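Local structure of putative transcriptional regulator TRANSCRIPTION REGULATOR protein (5NLA) at residues N203-N206 against G207-E210; A65-A68 against P69-V73. The protein is an AraC-like transcriptional activator that binds c-di-GMP by a PilZ-like mechanism to regulate extracellular polysaccharide production and probably recognises specific DNA sequences. One frame throughout, in Å; residues are numbered along the deposited sequence.

Both contacts are local, each made within one unbroken run of chain, and they come in series: contact 2 (residues 65-73) is complete long before contact 1 (residues 203-210) begins. Contact 1 is two turns of helix 196-211, which packs on strand 166-173 of the seven-stranded antiparallel sheet and on helix 220-234. Contact 2 turns the chain out of helix 59-67 into strand 72-74, an outermost strand of the five-stranded antiparallel sheet. The centres of contact 1 and contact 2 lie about 27 Å apart; the nearest atoms of contact 1 and contact 2 are about 16 Å apart, without touching. Contact 2 is nearer the middle of the chain, 13 Å from its centre against 19 Å for contact 1.

Contact 1. Residues N203-N206 against G207-E210; sequences NYIN and GMEE
Ile205 and Met208 meet on the buried face of two alpha-helical turns of helix 196-211, with Ile205 CG2 a loose 4.5 Å from Met208 CE. The Met208 chain starts out anti to its own N (chi1 -170°), and the bend at chi3 (67°) leaves CE on the Ile205 side; a flexible apolar chain suits this buried place. Four consecutive i to i+4 bonds hold the backbone. Gly207 N gives to Asn203 O at 3.0 Å, nearly straight, while Met208 N to Tyr204 O, at 2.9 Å, is more bent (150° at the hydrogen). Glu209 N reaches Ile205 O at 2.8 Å. Glu210 N bonds to Asn206 O at 3.0 Å, and Glu210 CG lies 3.4 Å from that same Asn206 O. Further out, Ile205 is apolar because its face turns inward onto Ile169 and Leu171 of strand 166-173, and Tyr204 lays its large side chain against Ile223, Thr226, Ile227 and Met230 of helix 220-234. The amide and carboxylate at the partly exposed edge serve as acceptors: Asn206 OD1 takes a hydrogen bond from Arg130 NH1, with a weak, long ion pair from Glu209 OE1 to the same Arg130, and Glu209 OE2 is hydrogen-bonded by Gln101 NE2.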
ATOM      1  N   ASN A 203     -16.169  10.493   3.152  1.00 88.87           N
ATOM      2  CA  ASN A 203     -16.659  11.306   4.275  1.00 93.14           C
ATOM      3  C   ASN A 203     -15.921  10.975   5.576  1.00 93.84           C
ATOM      4  O   ASN A 203     -15.502  11.882   6.301  1.00 96.48           O
ATOM      5  CB  ASN A 203     -18.171  11.116   4.497  1.00 96.98           C
ATOM      6  CG  ASN A 203     -19.031  11.728   3.392  1.00 98.36           C
ATOM      7  OD1 ASN A 203     -18.585  12.596   2.637  1.00 96.36           O
ATOM      8  ND2 ASN A 203     -20.287  11.277   3.306  1.00 98.42           N
ATOM      9  N   TYR A 204     -15.765   9.683   5.861  1.00 91.34           N
ATOM     10  CA  TYR A 204     -15.089   9.251   7.076  1.00 92.18           C
ATOM     11  C   TYR A 204     -13.633   9.679   7.072  1.00 92.21           C
ATOM     12  O   TYR A 204     -13.140  10.205   8.068  1.00 94.88           O
ATOM     13  CB  TYR A 204     -15.179   7.730   7.263  1.00 90.99           C
ATOM     14  CG  TYR A 204     -14.685   7.276   8.628  1.00 90.70           C
ATOM     15  CD1 TYR A 204     -15.414   7.566   9.784  1.00 92.35           C
ATOM     16  CD2 TYR A 204     -13.480   6.588   8.768  1.00 87.23           C
ATOM     17  CE1 TYR A 204     -14.962   7.170  11.033  1.00 93.50           C
ATOM     18  CE2 TYR A 204     -13.028   6.185  10.019  1.00 88.00           C
ATOM     19  CZ  TYR A 204     -13.772   6.480  11.146  1.00 91.03           C
ATOM     20  OH  TYR A 204     -13.330   6.089  12.387  1.00 91.67           O
ATOM     21  N   ILE A 205     -12.957   9.458   5.947  1.00 91.24           N
ATOM     22  CA  ILE A 205     -11.542   9.817   5.798  1.00 90.16           C
ATOM     23  C   ILE A 205     -11.329  11.334   5.902  1.00 92.81           C
ATOM     24  O   ILE A 205     -10.346  11.775   6.497  1.00 91.50           O
ATOM     25  CB  ILE A 205     -10.951   9.243   4.483  1.00 86.99           C
ATOM     26  CG1 ILE A 205     -10.873   7.712   4.572  1.00 85.37           C
ATOM     27  CG2 ILE A 205      -9.563   9.814   4.194  1.00 85.04           C
ATOM     28  CD1 ILE A 205     -10.728   7.030   3.230  1.00 83.08           C
ATOM     29  N   ASN A 206     -12.247  12.114   5.330  1.00 98.53           N
ATOM     30  CA  ASN A 206     -12.219  13.579   5.449  1.00103.41           C
ATOM     31  C   ASN A 206     -12.368  14.049   6.889  1.00107.44           C
ATOM     32  O   ASN A 206     -11.574  14.866   7.357  1.00111.31           O
ATOM     33  CB  ASN A 206     -13.301  14.226   4.577  1.00108.00           C
ATOM     34  CG  ASN A 206     -12.850  14.395   3.146  1.00109.45           C
ATOM     35  OD1 ASN A 206     -13.145  13.567   2.285  1.00110.05           O
ATOM     36  ND2 ASN A 206     -12.081  15.448   2.892  1.00110.82           N
ATOM     37  N   GLY A 207     -13.379  13.529   7.584  1.00108.25           N
ATOM     38  CA  GLY A 207     -13.569  13.801   9.011  1.00110.21           C
ATOM     39  C   GLY A 207     -12.363  13.422   9.859  1.00107.79           C
ATOM     40  O   GLY A 207     -12.025  14.114  10.819  1.00109.37           O
ATOM     41  N   MET A 208     -11.715  12.322   9.494  1.00104.17           N
ATOM     42  CA  MET A 208     -10.492  11.873  10.156  1.00104.17           C
ATOM     43  C   MET A 208      -9.332  12.832   9.854  1.00105.69           C
ATOM     44  O   MET A 208      -8.684  13.319  10.785  1.00107.84           O
ATOM     45  CB  MET A 208     -10.158  10.445   9.710  1.00 99.83           C
ATOM     46  CG  MET A 208      -9.048   9.746  10.485  1.00 97.37           C
ATOM     47  SD  MET A 208      -8.352   8.374   9.540  1.00 90.90           S
ATOM     48  CE  MET A 208      -7.565   9.226   8.174  1.00 87.75           C
ATOM     49  N   GLU A 209      -9.099  13.121   8.568  1.00104.86           N
ATOM     50  CA  GLU A 209      -8.035  14.044   8.131  1.00105.12           C
ATOM     51  C   GLU A 209      -8.090  15.378   8.865  1.00109.00           C
ATOM     52  O   GLU A 209      -7.075  15.856   9.360  1.00111.04           O
ATOM     53  CB  GLU A 209      -8.108  14.308   6.617  1.00105.42           C
ATOM     54  CG  GLU A 209      -6.850  14.957   6.028  1.00105.65           C
ATOM     55  CD  GLU A 209      -7.033  15.465   4.601  1.00105.75           C
ATOM     56  OE1 GLU A 209      -8.000  16.221   4.362  1.00111.65           O
ATOM     57  OE2 GLU A 209      -6.206  15.132   3.715  1.00101.47           O
ATOM     58  N   GLU A 210      -9.280  15.968   8.939  1.00111.99           N
ATOM     59  CA  GLU A 210      -9.474  17.212   9.689  1.00117.62           C
ATOM     60  C   GLU A 210      -9.035  17.057  11.154  1.00120.39           C
ATOM     61  O   GLU A 210      -8.416  17.961  11.713  1.00124.13           O
ATOM     62  CB  GLU A 210     -10.938  17.684   9.607  1.00121.65           C
ATOM     63  CG  GLU A 210     -11.370  18.186   8.229  1.00121.06           C
ATOM     64  CD  GLU A 210     -12.871  18.455   8.120  1.00125.86           C
ATOM     65  OE1 GLU A 210     -13.437  19.121   9.019  1.00129.12           O
ATOM     66  OE2 GLU A 210     -13.488  18.016   7.120  1.00124.45           O
TER

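Contact 2. Residues A65-A68 against P69-V73; sequences AHMA and PLVDV
Met67, Leu70 and Val71 form the apolar centre, their side chains lying side by side and pointing the same way. The Met67 methyl does the touching: CE is 4.1 Å from Leu70 CD2 and 4.0 Å from Val71 CG2. Bends at both chi2 and chi3 (-65° and -58°) fold the thioether into a compact hook, which sets CE against the two branched side chains. Leu70 continues this apolar layer onto Leu155, and Val71 onto Tyr109 of strand 107-111.

Outside the cluster, Ala68 and Pro69 make the corner. Pro69 N has no hydrogen for the next i to i+4 helical bond to Ala65 O; its ring CD lies 4.0 Å from Ala65 O instead, which suits a point where helical bonding stops. The ring packs on Ile121 and Thr372.

Met67 O receives two N-H groups: Val71 N comes at 2.9 Å, almost straight at the hydrogen (177°), whereas Leu70 N, at 3.0 Å, stands above the carbonyl plane. Ala68 CA adds a CH...O contact to Val71 O, 3.5 Å away. At the outer edge Arg111 NH1 bonds to the carbonyl oxygens of Pro69 and Leu70. The backbone of Asp72 hydrogen-bonds to that of Glu110 on strand 107-111, where the chain joins the sheet. With Ala68 and Pro69 both helical in backbone, the whole is a beta-turn nested in an alpha-turn, carrying the C-terminal end of helix 59-67 into strand 72-74.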
ATOM      1  N   ALA A  65      13.965   9.272  -5.242  1.00 63.86           N
ATOM      2  CA  ALA A  65      14.691   8.552  -4.214  1.00 66.46           C
ATOM      3  C   ALA A  65      13.754   8.155  -3.088  1.00 67.66           C
ATOM      4  O   ALA A  65      13.750   6.996  -2.687  1.00 71.44           O
ATOM      5  CB  ALA A  65      15.853   9.381  -3.681  1.00 67.39           C
ATOM      6  N   HIS A  66      12.950   9.105  -2.610  1.00 70.21           N
ATOM      7  CA  HIS A  66      12.025   8.856  -1.494  1.00 72.49           C
ATOM      8  C   HIS A  66      10.953   7.818  -1.834  1.00 67.18           C
ATOM      9  O   HIS A  66      10.498   7.090  -0.963  1.00 67.18           O
ATOM     10  CB  HIS A  66      11.346  10.155  -1.021  1.00 78.37           C
ATOM     11  CG  HIS A  66      12.285  11.159  -0.421  1.00 87.80           C
ATOM     12  ND1 HIS A  66      13.416  10.801   0.284  1.00 93.73           N
ATOM     13  CD2 HIS A  66      12.248  12.515  -0.406  1.00 93.65           C
ATOM     14  CE1 HIS A  66      14.043  11.890   0.694  1.00 96.53           C
ATOM     15  NE2 HIS A  66      13.352  12.942   0.292  1.00 99.56           N
ATOM     16  N   MET A  67      10.560   7.754  -3.101  1.00 62.94           N
ATOM     17  CA  MET A  67       9.480   6.888  -3.537  1.00 59.89           C
ATOM     18  C   MET A  67       9.936   5.572  -4.147  1.00 59.18           C
ATOM     19  O   MET A  67       9.097   4.728  -4.395  1.00 59.82           O
ATOM     20  CB  MET A  67       8.598   7.645  -4.537  1.00 59.23           C
ATOM     21  CG  MET A  67       7.928   8.894  -3.972  1.00 56.99           C
ATOM     22  SD  MET A  67       6.732   8.576  -2.681  1.00 52.76           S
ATOM     23  CE  MET A  67       5.645   7.515  -3.606  1.00 53.34           C
ATOM     24  N   ALA A  68      11.245   5.397  -4.362  1.00 63.72           N
ATOM     25  CA  ALA A  68      11.843   4.199  -5.032  1.00 63.34           C
ATOM     26  C   ALA A  68      11.409   2.811  -4.547  1.00 63.98           C
ATOM     27  O   ALA A  68      11.145   1.939  -5.376  1.00 64.33           O
ATOM     28  CB  ALA A  68      13.367   4.282  -5.021  1.00 64.58           C
ATOM     29  N   PRO A  69      11.371   2.584  -3.211  1.00 65.34           N
ATOM     30  CA  PRO A  69      10.864   1.319  -2.671  1.00 63.15           C
ATOM     31  C   PRO A  69       9.457   0.952  -3.125  1.00 62.47           C
ATOM     32  O   PRO A  69       9.116  -0.230  -3.158  1.00 66.94           O
ATOM     33  CB  PRO A  69      10.841   1.570  -1.164  1.00 63.74           C
ATOM     34  CG  PRO A  69      11.916   2.552  -0.932  1.00 64.95           C
ATOM     35  CD  PRO A  69      11.881   3.456  -2.131  1.00 65.87           C
ATOM     36  N   LEU A  70       8.645   1.955  -3.433  1.00 61.07           N
ATOM     37  CA  LEU A  70       7.259   1.749  -3.821  1.00 60.06           C
ATOM     38  C   LEU A  70       7.091   1.719  -5.326  1.00 57.65           C
ATOM     39  O   LEU A  70       6.523   0.786  -5.889  1.00 57.27           O
ATOM     40  CB  LEU A  70       6.411   2.865  -3.226  1.00 59.95           C
ATOM     41  CG  LEU A  70       4.897   2.692  -3.290  1.00 62.86           C
ATOM     42  CD1 LEU A  70       4.467   1.332  -2.763  1.00 63.34           C
ATOM     43  CD2 LEU A  70       4.196   3.809  -2.509  1.00 63.63           C
ATOM     44  N   VAL A  71       7.597   2.759  -5.969  1.00 58.03           N
ATOM     45  CA  VAL A  71       7.395   2.975  -7.394  1.00 56.41           C
ATOM     46  C   VAL A  71       8.629   3.606  -7.972  1.00 55.34           C
ATOM     47  O   VAL A  71       9.259   4.422  -7.331  1.00 52.61           O
ATOM     48  CB  VAL A  71       6.187   3.911  -7.678  1.00 55.21           C
ATOM     49  CG1 VAL A  71       4.873   3.126  -7.675  1.00 53.82           C
ATOM     50  CG2 VAL A  71       6.132   5.063  -6.689  1.00 53.34           C
ATOM     51  N   ASP A  72       8.979   3.191  -9.181  1.00 60.17           N
ATOM     52  CA  ASP A  72       9.912   3.935 -10.001  1.00 64.94           C
ATOM     53  C   ASP A  72       9.118   5.015 -10.722  1.00 64.56           C
ATOM     54  O   ASP A  72       8.102   4.708 -11.348  1.00 64.50           O
ATOM     55  CB  ASP A  72      10.574   3.026 -11.018  1.00 68.79           C
ATOM     56  CG  ASP A  72      11.747   3.677 -11.701  1.00 75.69           C
ATOM     57  OD1 ASP A  72      12.138   4.809 -11.322  1.00 75.55           O
ATOM     58  OD2 ASP A  72      12.301   3.032 -12.616  1.00 86.37           O
ATOM     59  N   VAL A  73       9.589   6.261 -10.631  1.00 63.14           N
ATOM     60  CA  VAL A  73       8.906   7.410 -11.221  1.00 65.07           C
ATOM     61  C   VAL A  73       9.725   8.085 -12.316  1.00 64.81           C
ATOM     62  O   VAL A  73      10.956   8.031 -12.306  1.00 65.37           O
ATOM     63  CB  VAL A  73       8.502   8.459 -10.161  1.00 66.78           C
ATOM     64  CG1 VAL A  73       7.510   7.856  -9.171  1.00 66.12           C
ATOM     65  CG2 VAL A  73       9.712   9.025  -9.429  1.00 67.95           C
TER